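PDB 6R7V: mirolysin from Tannerella forsythia, which is a zinc-dependent metallopeptidase of the pappalysin family, here captured as its latent proenzyme, and probably cleaves proteins or peptides once activated. Local coordinates for residues V51-V54 / Q60-S63. The protein carries 1 engineered substitution. Numbering follows the deposited sequence.
Sequences VHVV and QNIS
V53 places CG1 anti to the backbone N and CG2 anti to the carbonyl carbon (chi1 -178°), and both methyls meet the loop 60-63. I62 sets CG1 between its backbone N and carbonyl carbon (chi1 63°), and this methylene comes near V53. CG1 of V53 is the main point of touch. It lies 3.4 Å from Q60 O and 4.1 Å from N61 CA, against the turning backbone. CG2 of V53 sits 4.3 Å from I62 CG1, a loose apolar contact. I67 of helix 64-77 packs on both side chains.

The loop bends sharply here. N61 is the centre of an inverse gamma turn, closed by a weak bond from I62 N to Q60 O. OD1 of N61 has a weak hydrogen bond from R120, which also binds I62 O. Next comes S63, the N-cap of helix 64-77, whose OG accepts from Q66 N.

The polar link between the segments runs through water. One water can donate to V54 O at 2.8 Å and to Q60 OE1 at 3.1 Å. A second lies 3.1 Å from V54 O and 2.8 Å from Q60 O. Each has other acceptors within reach, so its protons may be shared differently. Q60 OE1 also takes a direct hydrogen bond from N56 N, just after strand 45-55.

The contact joins the end of strand 45-55 to the last part of its connection to helix 64-77. Its chemistry is mixed. The two methyls of V53 lie against the turn and the CG1 methylene of I62. The waters can link V54 O to the main-chain and side-chain oxygens of Q60. Two acceptor oxygens cannot bond each other, so a donating water probably links strand and loop, though neither water need serve both oxygens at once.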
ATOM      1  N   VAL A  51      -0.218  -5.982 -12.949  1.00 14.30           N
ATOM      2  CA  VAL A  51       0.373  -4.636 -13.094  1.00 13.94           C
ATOM      3  C   VAL A  51      -0.040  -4.064 -14.430  1.00 15.89           C
ATOM      4  O   VAL A  51       0.250  -4.664 -15.489  1.00 17.17           O
ATOM      5  CB  VAL A  51       1.906  -4.696 -12.956  1.00 16.06           C
ATOM      6  CG1 VAL A  51       2.517  -3.294 -13.110  1.00 16.77           C
ATOM      7  CG2 VAL A  51       2.273  -5.285 -11.598  1.00 15.69           C
ATOM      8  N   HIS A  52      -0.707  -2.902 -14.389  1.00 13.62           N
ATOM      9  CA  HIS A  52      -1.152  -2.205 -15.588  1.00 13.45           C
ATOM     10  C   HIS A  52      -0.222  -1.068 -15.883  1.00 15.73           C
ATOM     11  O   HIS A  52      -0.310  -0.049 -15.190  1.00 14.95           O
ATOM     12  CB  HIS A  52      -2.579  -1.655 -15.454  1.00 14.68           C
ATOM     13  CG  HIS A  52      -3.600  -2.655 -15.032  1.00 16.93           C
ATOM     14  ND1 HIS A  52      -4.046  -3.630 -15.897  1.00 18.88           N
ATOM     15  CD2 HIS A  52      -4.270  -2.773 -13.854  1.00 16.72           C
ATOM     16  CE1 HIS A  52      -4.948  -4.335 -15.224  1.00 17.84           C
ATOM     17  NE2 HIS A  52      -5.132  -3.837 -13.993  1.00 16.29           N
ATOM     18  N   VAL A  53       0.650  -1.212 -16.903  1.00 14.90           N
ATOM     19  CA  VAL A  53       1.530  -0.102 -17.302  1.00 15.55           C
ATOM     20  C   VAL A  53       0.761   0.733 -18.309  1.00 15.91           C
ATOM     21  O   VAL A  53       0.347   0.212 -19.359  1.00 17.17           O
ATOM     22  CB  VAL A  53       2.879  -0.592 -17.870  1.00 18.15           C
ATOM     23  CG1 VAL A  53       3.787   0.587 -18.233  1.00 18.84           C
ATOM     24  CG2 VAL A  53       3.582  -1.532 -16.892  1.00 16.83           C
ATOM     25  N   VAL A  54       0.527   2.019 -17.972  1.00 14.71           N
ATOM     26  CA  VAL A  54      -0.210   2.931 -18.842  1.00 15.02           C
ATOM     27  C   VAL A  54       0.792   3.997 -19.238  1.00 17.34           C
ATOM     28  O   VAL A  54       1.312   4.700 -18.371  1.00 17.05           O
ATOM     29  CB  VAL A  54      -1.465   3.487 -18.113  1.00 16.74           C
ATOM     30  CG1 VAL A  54      -2.243   4.421 -19.030  1.00 18.30           C
ATOM     31  CG2 VAL A  54      -2.369   2.346 -17.590  1.00 16.71           C
ATOM     32  N   GLN A  60       7.889   5.948 -19.752  1.00 17.05           N
ATOM     33  CA  GLN A  60       6.793   5.441 -18.937  1.00 16.34           C
ATOM     34  C   GLN A  60       6.516   3.953 -19.170  1.00 19.27           C
ATOM     35  O   GLN A  60       5.870   3.283 -18.346  1.00 18.44           O
ATOM     36  CB  GLN A  60       5.530   6.256 -19.216  1.00 16.34           C
ATOM     37  CG  GLN A  60       5.643   7.660 -18.660  1.00 17.40           C
ATOM     38  CD  GLN A  60       4.612   8.604 -19.192  1.00 22.59           C
ATOM     39  OE1 GLN A  60       3.568   8.195 -19.709  1.00 22.57           O
ATOM     40  NE2 GLN A  60       4.850   9.900 -19.036  1.00 18.51           N
ATOM     41  N   ASN A  61       7.025   3.420 -20.276  1.00 18.08           N
ATOM     42  CA  ASN A  61       6.845   2.009 -20.617  1.00 18.36           C
ATOM     43  C   ASN A  61       7.955   1.201 -19.965  1.00 22.11           C
ATOM     44  O   ASN A  61       8.868   0.725 -20.624  1.00 22.41           O
ATOM     45  CB  ASN A  61       6.874   1.881 -22.135  1.00 19.58           C
ATOM     46  CG  ASN A  61       6.319   0.601 -22.662  1.00 23.64           C
ATOM     47  OD1 ASN A  61       5.744  -0.221 -21.937  1.00 22.41           O
ATOM     48  ND2 ASN A  61       6.490   0.406 -23.973  1.00 23.50           N
ATOM     49  N   ILE A  62       7.869   1.038 -18.644  1.00 19.41           N
ATOM     50  CA  ILE A  62       8.929   0.420 -17.848  1.00 19.60           C
ATOM     51  C   ILE A  62       9.077  -1.081 -18.125  1.00 22.35           C
ATOM     52  O   ILE A  62       8.118  -1.751 -18.481  1.00 22.80           O
ATOM     53  CB  ILE A  62       8.753   0.717 -16.335  1.00 20.90           C
ATOM     54  CG1 ILE A  62       7.439   0.105 -15.795  1.00 20.81           C
ATOM     55  CG2 ILE A  62       8.817   2.243 -16.103  1.00 21.62           C
ATOM     56  CD1 ILE A  62       7.425  -0.005 -14.238  1.00 21.40           C
ATOM     57  N   SER A  63      10.285  -1.602 -17.907  1.00 21.21           N
ATOM     58  CA  SER A  63      10.652  -2.972 -18.251  1.00 22.20           C
ATOM     59  C   SER A  63       9.973  -4.037 -17.386  1.00 25.35           C
ATOM     60  O   SER A  63       9.569  -3.790 -16.237  1.00 21.87           O
ATOM     61  CB  SER A  63      12.166  -3.150 -18.181  1.00 23.98           C
ATOM     62  OG  SER A  63      12.632  -3.203 -16.838  1.00 26.00           O
TER
HETATM   63  O   HOH W   1       1.245   7.436 -17.753  1.00 18.96           O
HETATM   64  O   HOH W   2       3.892   4.276 -16.659  1.00 19.48           O